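Local coordinates for probable leucine/isoleucine/valine-binding protein (Rhodopirellula baltica, PDB 4KV7) that probably serves as the solute-capturing component of an ABC uptake system for leucine, isoleucine, valine or a related ligand, at residues G252-Q257 / P298-S303; D262-I267 / V363-D368; Y134-A139 / T270-H275. The protein carries 1 engineered substitution. All coordinates share one frame; numbering follows the deposited sequence.

Contact 1: residues G252-Q257 / P298-S303; sequences GADALQ and PLSFVS
Two helix beginnings meet where Asp254, in the first turn of helix 253-260, reaches the start of helix 301-319. With CG anti to its carbonyl carbon (chi1 -62°), its OD2 accepts the N-H of Phe301 at 2.9 Å through the syn lone pair, in a bond bent only to 160°. A short carboxylate suits this place: it satisfies a first-turn N-H that has no carbonyl of its own helix to bind, and the positive helix end would probably help to stabilise its charge. OD2 is packed tightly, 3.2 Å from Phe301 CD2 and 3.3 Å from Ser300 CB, while the carboxylate and ring planes lie 23° apart. Next to it, Ala253 CB lies 4.1 Å from Phe301 CE2, a small apolar residue beside a large ring. Packing loosens toward Leu299, whose side chain leads away from helix 253-260 to helix 281-293, and toward solvent-exposed Pro298. At Gly252, the N-cap of helix 253-260, a CB would collide with the preceding carbonyl. Ser300 OG accepts Ser303 N-H at 3.0 Å, almost straight, the signature of a serine N-cap, here completed by a carboxylate from a second helix binding the first N-H.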
loop_
_atom_site.group_PDB
_atom_site.type_symbol
_atom_site.label_atom_id
_atom_site.label_comp_id
_atom_site.label_asym_id
_atom_site.label_seq_id
_atom_site.Cartn_x
_atom_site.Cartn_y
_atom_site.Cartn_z
ATOM N N GLY A 252 -1.530 1.214 -7.736
ATOM C CA GLY A 252 -2.851 0.628 -7.893
ATOM C C GLY A 252 -2.953 -0.076 -9.228
ATOM O O GLY A 252 -3.440 0.494 -10.209
ATOM N N ALA A 253 -2.449 -1.308 -9.280
ATOM C CA ALA A 253 -2.316 -2.027 -10.545
ATOM C C ALA A 253 -3.661 -2.325 -11.179
ATOM O O ALA A 253 -3.776 -2.359 -12.398
ATOM C CB ALA A 253 -1.523 -3.313 -10.344
ATOM N N ASP A 254 -4.678 -2.551 -10.359
ATOM C CA ASP A 254 -5.999 -2.825 -10.906
ATOM C C ASP A 254 -6.598 -1.579 -11.551
ATOM O O ASP A 254 -7.126 -1.637 -12.659
ATOM C CB ASP A 254 -6.897 -3.415 -9.828
ATOM C CG ASP A 254 -6.365 -4.736 -9.315
ATOM O OD1 ASP A 254 -6.369 -5.701 -10.101
ATOM O OD2 ASP A 254 -5.933 -4.802 -8.139
ATOM N N ALA A 255 -6.464 -0.445 -10.877
ATOM C CA ALA A 255 -6.927 0.816 -11.450
ATOM C C ALA A 255 -6.118 1.202 -12.689
ATOM O O ALA A 255 -6.658 1.748 -13.658
ATOM C CB ALA A 255 -6.872 1.918 -10.424
ATOM N N LEU A 256 -4.824 0.922 -12.658
ATOM C CA LEU A 256 -3.958 1.216 -13.786
ATOM C C LEU A 256 -4.381 0.424 -15.016
ATOM O O LEU A 256 -4.492 0.972 -16.121
ATOM C CB LEU A 256 -2.520 0.873 -13.411
ATOM C CG LEU A 256 -1.455 1.144 -14.473
ATOM C CD1 LEU A 256 -1.207 2.636 -14.650
ATOM C CD2 LEU A 256 -0.167 0.437 -14.107
ATOM N N GLN A 257 -4.653 -0.865 -14.832
ATOM C CA GLN A 257 -5.066 -1.716 -15.940
ATOM C C GLN A 257 -6.412 -1.270 -16.505
ATOM O O GLN A 257 -6.613 -1.265 -17.720
ATOM C CB GLN A 257 -5.122 -3.187 -15.520
ATOM C CG GLN A 257 -5.589 -4.099 -16.652
ATOM C CD GLN A 257 -5.366 -5.571 -16.372
ATOM O OE1 GLN A 257 -5.364 -6.004 -15.218
ATOM N NE2 GLN A 257 -5.172 -6.350 -17.434
ATOM N N PRO A 298 -15.371 -5.403 -7.387
ATOM C CA PRO A 298 -14.287 -6.188 -7.980
ATOM C C PRO A 298 -13.205 -6.467 -6.952
ATOM O O PRO A 298 -12.982 -5.653 -6.051
ATOM C CB PRO A 298 -13.740 -5.257 -9.061
ATOM C CG PRO A 298 -14.028 -3.886 -8.535
ATOM C CD PRO A 298 -15.368 -4.008 -7.856
ATOM N N LEU A 299 -12.547 -7.607 -7.078
ATOM C CA LEU A 299 -11.394 -7.902 -6.235
ATOM C C LEU A 299 -10.225 -7.008 -6.640
ATOM O O LEU A 299 -10.153 -6.559 -7.785
ATOM C CB LEU A 299 -10.996 -9.366 -6.372
ATOM C CG LEU A 299 -12.104 -10.375 -6.070
ATOM C CD1 LEU A 299 -11.570 -11.788 -6.190
ATOM C CD2 LEU A 299 -12.709 -10.124 -4.693
ATOM N N SER A 300 -9.317 -6.735 -5.708
ATOM C CA SER A 300 -8.124 -5.959 -6.030
ATOM C C SER A 300 -7.013 -6.232 -5.036
ATOM O O SER A 300 -7.259 -6.704 -3.922
ATOM C CB SER A 300 -8.432 -4.461 -6.050
ATOM O OG SER A 300 -8.699 -3.954 -4.754
ATOM N N PHE A 301 -5.782 -5.924 -5.428
ATOM C CA PHE A 301 -4.678 -6.037 -4.486
ATOM C C PHE A 301 -4.876 -5.087 -3.310
ATOM O O PHE A 301 -4.405 -5.360 -2.214
ATOM C CB PHE A 301 -3.324 -5.752 -5.145
ATOM C CG PHE A 301 -3.036 -6.612 -6.349
ATOM C CD1 PHE A 301 -2.758 -7.968 -6.209
ATOM C CD2 PHE A 301 -3.042 -6.062 -7.617
ATOM C CE1 PHE A 301 -2.506 -8.758 -7.326
ATOM C CE2 PHE A 301 -2.793 -6.853 -8.736
ATOM C CZ PHE A 301 -2.514 -8.194 -8.584
ATOM N N VAL A 302 -5.548 -3.964 -3.553
ATOM C CA VAL A 302 -5.735 -2.955 -2.525
ATOM C C VAL A 302 -6.690 -3.459 -1.443
ATOM O O VAL A 302 -6.382 -3.403 -0.249
ATOM C CB VAL A 302 -6.239 -1.629 -3.133
ATOM C CG1 VAL A 302 -6.460 -0.600 -2.040
ATOM C CG2 VAL A 302 -5.250 -1.091 -4.171
ATOM N N SER A 303 -7.852 -3.964 -1.841
ATOM C CA SER A 303 -8.758 -4.466 -0.820
ATOM C C SER A 303 -8.238 -5.731 -0.153
ATOM O O SER A 303 -8.548 -5.969 1.009
ATOM C CB SER A 303 -10.182 -4.657 -1.337
ATOM O OG SER A 303 -10.236 -5.541 -2.435
#

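Contact 2: residues D262-I267 / V363-D368; sequences DLANGI and VLIGAD
Backbone meets backbone first. Ile365 uses both its polar main-chain atoms: its O accepts the N-H of Gly266 at 2.8 Å, in the carbonyl plane and nearly straight, while its N donates to Ile267 O at 2.9 Å, almost along the C=O axis. One residue of strand 361-365 thus faces two consecutive residues, the pattern of a G1 beta bulge. The type II turn from Ala264 to Ile267 sets this up, closed by Ile267 N to Ala264 O. Gly266 holds its third position with a positive phi of 105°, where any CB would jam against the preceding carbonyl O, so glycine is the natural residue.

Side chains fill in around these bonds. Ile365 is branched at CB and sends CG2, anti to its backbone N, against Ala264, with CG2 3.9 Å from Ala264 CB; its other branch runs beside Ile267, and Ile365 CD1 stands 4.1 Å from Ile267 CG2, the two side chains pointing the same way. On the more exposed flank, Asn265 extends with CG anti to its N (chi1 -161°), laying its amide alongside the Gly366-Ala367 peptide, where ND2 is 3.6 Å from Ala367 N. Asn265 OD1 lies 3.6 Å from Gly366 CA. Leu364 reaches across with CD1 to within 3.7 Å of Gly266 O.

Further out, that Gly266 O accepts a hydrogen bond from Gln244 NE2, and Leu263 O one from Arg237. Ile267 is buried against Leu256 and Leu260 of helix 253-260 and Ile233 of helix 226-238. The bulge lies where the chain passes from helix 253-260 into strand 268-271, whose antiparallel partner 361-365 pairs on its other side with strand 370-372.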
loop_
_atom_site.group_PDB
_atom_site.type_symbol
_atom_site.label_atom_id
_atom_site.label_comp_id
_atom_site.label_asym_id
_atom_site.label_seq_id
_atom_site.Cartn_x
_atom_site.Cartn_y
_atom_site.Cartn_z
ATOM N N ASP A 262 -5.571 -2.276 -23.109
ATOM C CA ASP A 262 -4.511 -2.991 -23.824
ATOM C C ASP A 262 -3.121 -2.387 -23.616
ATOM O O ASP A 262 -2.110 -3.076 -23.737
ATOM C CB ASP A 262 -4.822 -3.041 -25.327
ATOM C CG ASP A 262 -6.090 -3.812 -25.637
ATOM O OD1 ASP A 262 -6.404 -4.759 -24.887
ATOM O OD2 ASP A 262 -6.770 -3.469 -26.627
ATOM N N LEU A 263 -3.075 -1.098 -23.299
ATOM C CA LEU A 263 -1.810 -0.393 -23.164
ATOM C C LEU A 263 -1.083 -0.789 -21.881
ATOM O O LEU A 263 0.090 -0.461 -21.696
ATOM C CB LEU A 263 -2.028 1.122 -23.199
ATOM C CG LEU A 263 -2.267 1.800 -24.554
ATOM C CD1 LEU A 263 -3.473 1.238 -25.299
ATOM C CD2 LEU A 263 -2.412 3.304 -24.371
ATOM N N ALA A 264 -1.781 -1.488 -20.988
ATOM C CA ALA A 264 -1.174 -1.975 -19.750
ATOM C C ALA A 264 -0.508 -3.334 -19.939
ATOM O O ALA A 264 0.219 -3.793 -19.059
ATOM C CB ALA A 264 -2.206 -2.041 -18.629
ATOM N N ASN A 265 -0.766 -3.975 -21.075
ATOM C CA ASN A 265 -0.196 -5.287 -21.367
ATOM C C ASN A 265 1.326 -5.226 -21.357
ATOM O O ASN A 265 1.936 -4.487 -22.134
ATOM C CB ASN A 265 -0.701 -5.794 -22.722
ATOM C CG ASN A 265 -0.536 -7.297 -22.893
ATOM O OD1 ASN A 265 0.291 -7.927 -22.237
ATOM N ND2 ASN A 265 -1.327 -7.878 -23.790
ATOM N N GLY A 266 1.937 -5.993 -20.460
ATOM C CA GLY A 266 3.385 -6.031 -20.376
ATOM C C GLY A 266 3.961 -5.272 -19.193
ATOM O O GLY A 266 5.138 -5.434 -18.873
ATOM N N ILE A 267 3.147 -4.452 -18.539
ATOM C CA ILE A 267 3.602 -3.734 -17.354
ATOM C C ILE A 267 3.811 -4.707 -16.199
ATOM O O ILE A 267 3.008 -5.619 -15.991
ATOM C CB ILE A 267 2.589 -2.652 -16.939
ATOM C CG1 ILE A 267 2.511 -1.569 -18.015
ATOM C CG2 ILE A 267 2.971 -2.028 -15.610
ATOM C CD1 ILE A 267 1.451 -0.532 -17.734
ATOM N N VAL A 363 3.756 -8.994 -10.252
ATOM C CA VAL A 363 2.760 -9.481 -11.188
ATOM C C VAL A 363 3.010 -8.882 -12.559
ATOM O O VAL A 363 3.564 -7.787 -12.681
ATOM C CB VAL A 363 1.299 -9.200 -10.732
ATOM C CG1 VAL A 363 1.046 -9.772 -9.335
ATOM C CG2 VAL A 363 0.959 -7.713 -10.794
ATOM N N LEU A 364 2.616 -9.635 -13.577
ATOM C CA LEU A 364 2.677 -9.186 -14.953
ATOM C C LEU A 364 1.259 -8.908 -15.425
ATOM O O LEU A 364 0.386 -9.782 -15.369
ATOM C CB LEU A 364 3.311 -10.270 -15.824
ATOM C CG LEU A 364 3.373 -9.969 -17.324
ATOM C CD1 LEU A 364 4.250 -8.749 -17.607
ATOM C CD2 LEU A 364 3.852 -11.182 -18.118
ATOM N N ILE A 365 1.017 -7.682 -15.871
ATOM C CA ILE A 365 -0.295 -7.320 -16.377
ATOM C C ILE A 365 -0.401 -7.768 -17.826
ATOM O O ILE A 365 0.476 -7.477 -18.640
ATOM C CB ILE A 365 -0.537 -5.806 -16.265
ATOM C CG1 ILE A 365 -0.402 -5.357 -14.808
ATOM C CG2 ILE A 365 -1.909 -5.446 -16.826
ATOM C CD1 ILE A 365 -0.546 -3.855 -14.605
ATOM N N GLY A 366 -1.474 -8.486 -18.144
ATOM C CA GLY A 366 -1.686 -8.998 -19.483
ATOM C C GLY A 366 -2.812 -8.260 -20.174
ATOM O O GLY A 366 -3.099 -7.110 -19.846
ATOM N N ALA A 367 -3.446 -8.925 -21.135
ATOM C CA ALA A 367 -4.544 -8.339 -21.896
ATOM C C ALA A 367 -5.779 -8.048 -21.040
ATOM O O ALA A 367 -6.369 -6.970 -21.137
ATOM C CB ALA A 367 -4.917 -9.247 -23.075
ATOM N N ASP A 368 -6.158 -9.009 -20.203
ATOM C CA ASP A 368 -7.437 -8.955 -19.508
ATOM C C ASP A 368 -7.307 -9.078 -17.992
ATOM O O ASP A 368 -8.270 -8.834 -17.261
ATOM C CB ASP A 368 -8.345 -10.077 -20.013
ATOM C CG ASP A 368 -8.585 -10.008 -21.507
ATOM O OD1 ASP A 368 -9.093 -8.972 -21.982
ATOM O OD2 ASP A 368 -8.260 -10.991 -22.209
#

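Contact 3: residues Y134-A139 / T270-H275; sequences YRASYA and TQVVPH. With FMT (formic acid), chain B.
Arg135 crosses Val272 obliquely, touching it at both ends. Its CG takes the crowded position between backbone N and carbonyl carbon (chi1 57°), and CB meets Val272 CG2 at 3.7 Å. CG and CD then arch off the valine, and the bends at chi2 and chi3 bring the guanidinium back over the same methyl group. NE is 3.7 Å from Val272 CG2, CZ 3.8 Å and NH1 again 3.7 Å, so CG2 rests on one face of the flat group, offset toward its rim. This leaves the N-H groups to bond in other directions: NE forms a salt bridge with Glu305, and the group also makes a cation-pi contact with Phe116. A beta-branched valine suits the spot, because its second methyl, CG1, turns to Ala136, 4.2 Å from that residue's CB.

Val272 O is gripped from two sides. Tyr134, its CG anti to the backbone N, brings OH to donate to Val272 O at 2.8 Å, in the carbonyl plane. A water donates to the same oxygen at 2.9 Å and accepts the N-H of Ala136, bridging the two backbones. The Tyr134 ring also touches Val273 CG1 with its CE2. A phenylalanine here lacks the hydroxyl, and for want of that direct bond Val272 O would probably be held less firmly and the two segments tied more weakly.

Tyr138, in the first turn of helix 138-151, donates from its OH to a formic acid molecule, probably from the crystallisation liquor, which Thr95 and Tyr68 also bind. The contact lies where strand 268-271 ends, between helix 138-151, whose Glu141 touches Arg135 and Val272, and helix 301-319, whose Ile308 packs on Tyr134 and Val273.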
loop_
_atom_site.group_PDB
_atom_site.type_symbol
_atom_site.label_atom_id
_atom_site.label_comp_id
_atom_site.label_asym_id
_atom_site.label_seq_id
_atom_site.Cartn_x
_atom_site.Cartn_y
_atom_site.Cartn_z
ATOM N N TYR A 134 2.055 -3.798 8.349
ATOM C CA TYR A 134 1.962 -5.104 7.705
ATOM C C TYR A 134 2.960 -5.231 6.541
ATOM O O TYR A 134 3.744 -6.174 6.481
ATOM C CB TYR A 134 0.518 -5.406 7.206
ATOM C CG TYR A 134 0.565 -6.404 6.071
ATOM C CD1 TYR A 134 0.919 -7.724 6.307
ATOM C CD2 TYR A 134 0.341 -6.012 4.758
ATOM C CE1 TYR A 134 1.048 -8.637 5.269
ATOM C CE2 TYR A 134 0.465 -6.913 3.711
ATOM C CZ TYR A 134 0.821 -8.225 3.972
ATOM O OH TYR A 134 0.968 -9.145 2.950
ATOM N N ARG A 135 2.899 -4.289 5.608
ATOM C CA ARG A 135 3.470 -4.481 4.275
ATOM C C ARG A 135 4.964 -4.245 4.171
ATOM O O ARG A 135 5.553 -3.464 4.914
ATOM C CB ARG A 135 2.759 -3.587 3.255
ATOM C CG ARG A 135 2.787 -2.099 3.607
ATOM C CD ARG A 135 2.929 -1.187 2.390
ATOM N NE ARG A 135 1.746 -1.233 1.536
ATOM C CZ ARG A 135 1.681 -0.740 0.309
ATOM N NH1 ARG A 135 0.563 -0.869 -0.389
ATOM N NH2 ARG A 135 2.728 -0.128 -0.228
ATOM N N ALA A 136 5.559 -4.913 3.189
ATOM C CA ALA A 136 6.919 -4.639 2.757
ATOM C C ALA A 136 7.051 -3.176 2.351
ATOM O O ALA A 136 6.058 -2.492 2.070
ATOM C CB ALA A 136 7.274 -5.545 1.583
ATOM N N SER A 137 8.287 -2.706 2.306
ATOM C CA SER A 137 8.598 -1.305 2.066
ATOM C C SER A 137 8.886 -0.986 0.603
ATOM O O SER A 137 9.116 -1.886 -0.212
ATOM C CB SER A 137 9.825 -0.928 2.885
ATOM O OG SER A 137 10.968 -1.526 2.295
ATOM N N TYR A 138 8.917 0.306 0.279
ATOM C CA TYR A 138 9.321 0.723 -1.066
ATOM C C TYR A 138 10.782 0.355 -1.331
ATOM O O TYR A 138 11.139 0.024 -2.471
ATOM C CB TYR A 138 9.092 2.222 -1.330
ATOM C CG TYR A 138 7.640 2.652 -1.258
ATOM C CD1 TYR A 138 6.625 1.877 -1.819
ATOM C CD2 TYR A 138 7.289 3.827 -0.624
ATOM C CE1 TYR A 138 5.297 2.273 -1.751
ATOM C CE2 TYR A 138 5.971 4.235 -0.555
ATOM C CZ TYR A 138 4.980 3.446 -1.115
ATOM O OH TYR A 138 3.654 3.784 -1.033
ATOM N N ALA A 139 11.631 0.425 -0.305
ATOM C CA ALA A 139 13.014 -0.011 -0.461
ATOM C C ALA A 139 13.055 -1.474 -0.904
ATOM O O ALA A 139 13.840 -1.845 -1.786
ATOM C CB ALA A 139 13.782 0.177 0.834
ATOM N N THR A 270 4.886 -4.520 -8.701
ATOM C CA THR A 270 5.186 -5.241 -7.480
ATOM C C THR A 270 4.072 -5.042 -6.461
ATOM O O THR A 270 3.631 -3.913 -6.224
ATOM C CB THR A 270 6.536 -4.825 -6.878
ATOM O OG1 THR A 270 6.641 -3.400 -6.856
ATOM C CG2 THR A 270 7.680 -5.372 -7.704
ATOM N N GLN A 271 3.635 -6.137 -5.849
ATOM C CA GLN A 271 2.604 -6.103 -4.823
ATOM C C GLN A 271 3.150 -6.509 -3.466
ATOM O O GLN A 271 4.154 -7.225 -3.369
ATOM C CB GLN A 271 1.442 -7.021 -5.206
ATOM C CG GLN A 271 0.884 -6.783 -6.609
ATOM C CD GLN A 271 0.508 -5.338 -6.852
ATOM O OE1 GLN A 271 -0.180 -4.722 -6.045
ATOM N NE2 GLN A 271 0.958 -4.787 -7.967
ATOM N N VAL A 272 2.460 -6.070 -2.419
ATOM C CA VAL A 272 2.812 -6.413 -1.053
ATOM C C VAL A 272 1.874 -7.472 -0.478
ATOM O O VAL A 272 1.914 -7.763 0.723
ATOM C CB VAL A 272 2.852 -5.168 -0.148
ATOM C CG1 VAL A 272 3.933 -4.204 -0.625
ATOM C CG2 VAL A 272 1.483 -4.488 -0.103
ATOM N N VAL A 273 1.057 -8.044 -1.351
ATOM C CA VAL A 273 0.125 -9.122 -1.031
ATOM C C VAL A 273 0.208 -10.140 -2.165
ATOM O O VAL A 273 0.611 -9.792 -3.279
ATOM C CB VAL A 273 -1.338 -8.607 -0.918
ATOM C CG1 VAL A 273 -1.477 -7.647 0.262
ATOM C CG2 VAL A 273 -1.785 -7.941 -2.218
ATOM N N PRO A 274 -0.165 -11.399 -1.904
ATOM C CA PRO A 274 -0.243 -12.388 -2.983
ATOM C C PRO A 274 -1.393 -12.038 -3.925
ATOM O O PRO A 274 -2.145 -11.088 -3.700
ATOM C CB PRO A 274 -0.506 -13.695 -2.235
ATOM C CG PRO A 274 -1.193 -13.270 -0.990
ATOM C CD PRO A 274 -0.554 -11.971 -0.605
ATOM N N HIS A 275 -1.519 -12.783 -5.013
ATOM C CA HIS A 275 -2.534 -12.447 -5.991
ATOM C C HIS A 275 -3.909 -12.784 -5.434
ATOM O O HIS A 275 -4.082 -13.804 -4.771
ATOM C CB HIS A 275 -2.304 -13.187 -7.302
ATOM C CG HIS A 275 -2.980 -12.531 -8.456
ATOM N ND1 HIS A 275 -4.351 -12.528 -8.607
ATOM C CD2 HIS A 275 -2.485 -11.796 -9.476
ATOM C CE1 HIS A 275 -4.668 -11.838 -9.691
ATOM N NE2 HIS A 275 -3.553 -11.388 -10.238
HETATM C C FMT B . 2.456 7.015 -1.107
HETATM O O1 FMT B . 3.101 6.266 -0.359
HETATM O O2 FMT B . 2.090 8.164 -0.828
HETATM O O HOH W 1 4.478 -7.593 2.018
#

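In the fold
The three contacts share the segment of chain running from helix 253-260 into strand 268-271. Contact 1 holds the start of that helix, contact 2 the bulge entering the strand, and contact 3 the loop leaving it; their centres lie about 13 Å (1 and 2), 14 Å (1 and 3) and 19 Å (2 and 3) apart. Gln257 of contact 1 packs against contact 2, its NE2 3.4 Å from Ile365 CG2. Phe301 and His275 meet edge-to-face between contacts 1 and 3, while Val363 packs on Gln271 between contacts 2 and 3. Only contact 3 includes the formic acid, which perhaps marks the ligand cleft expected in this family.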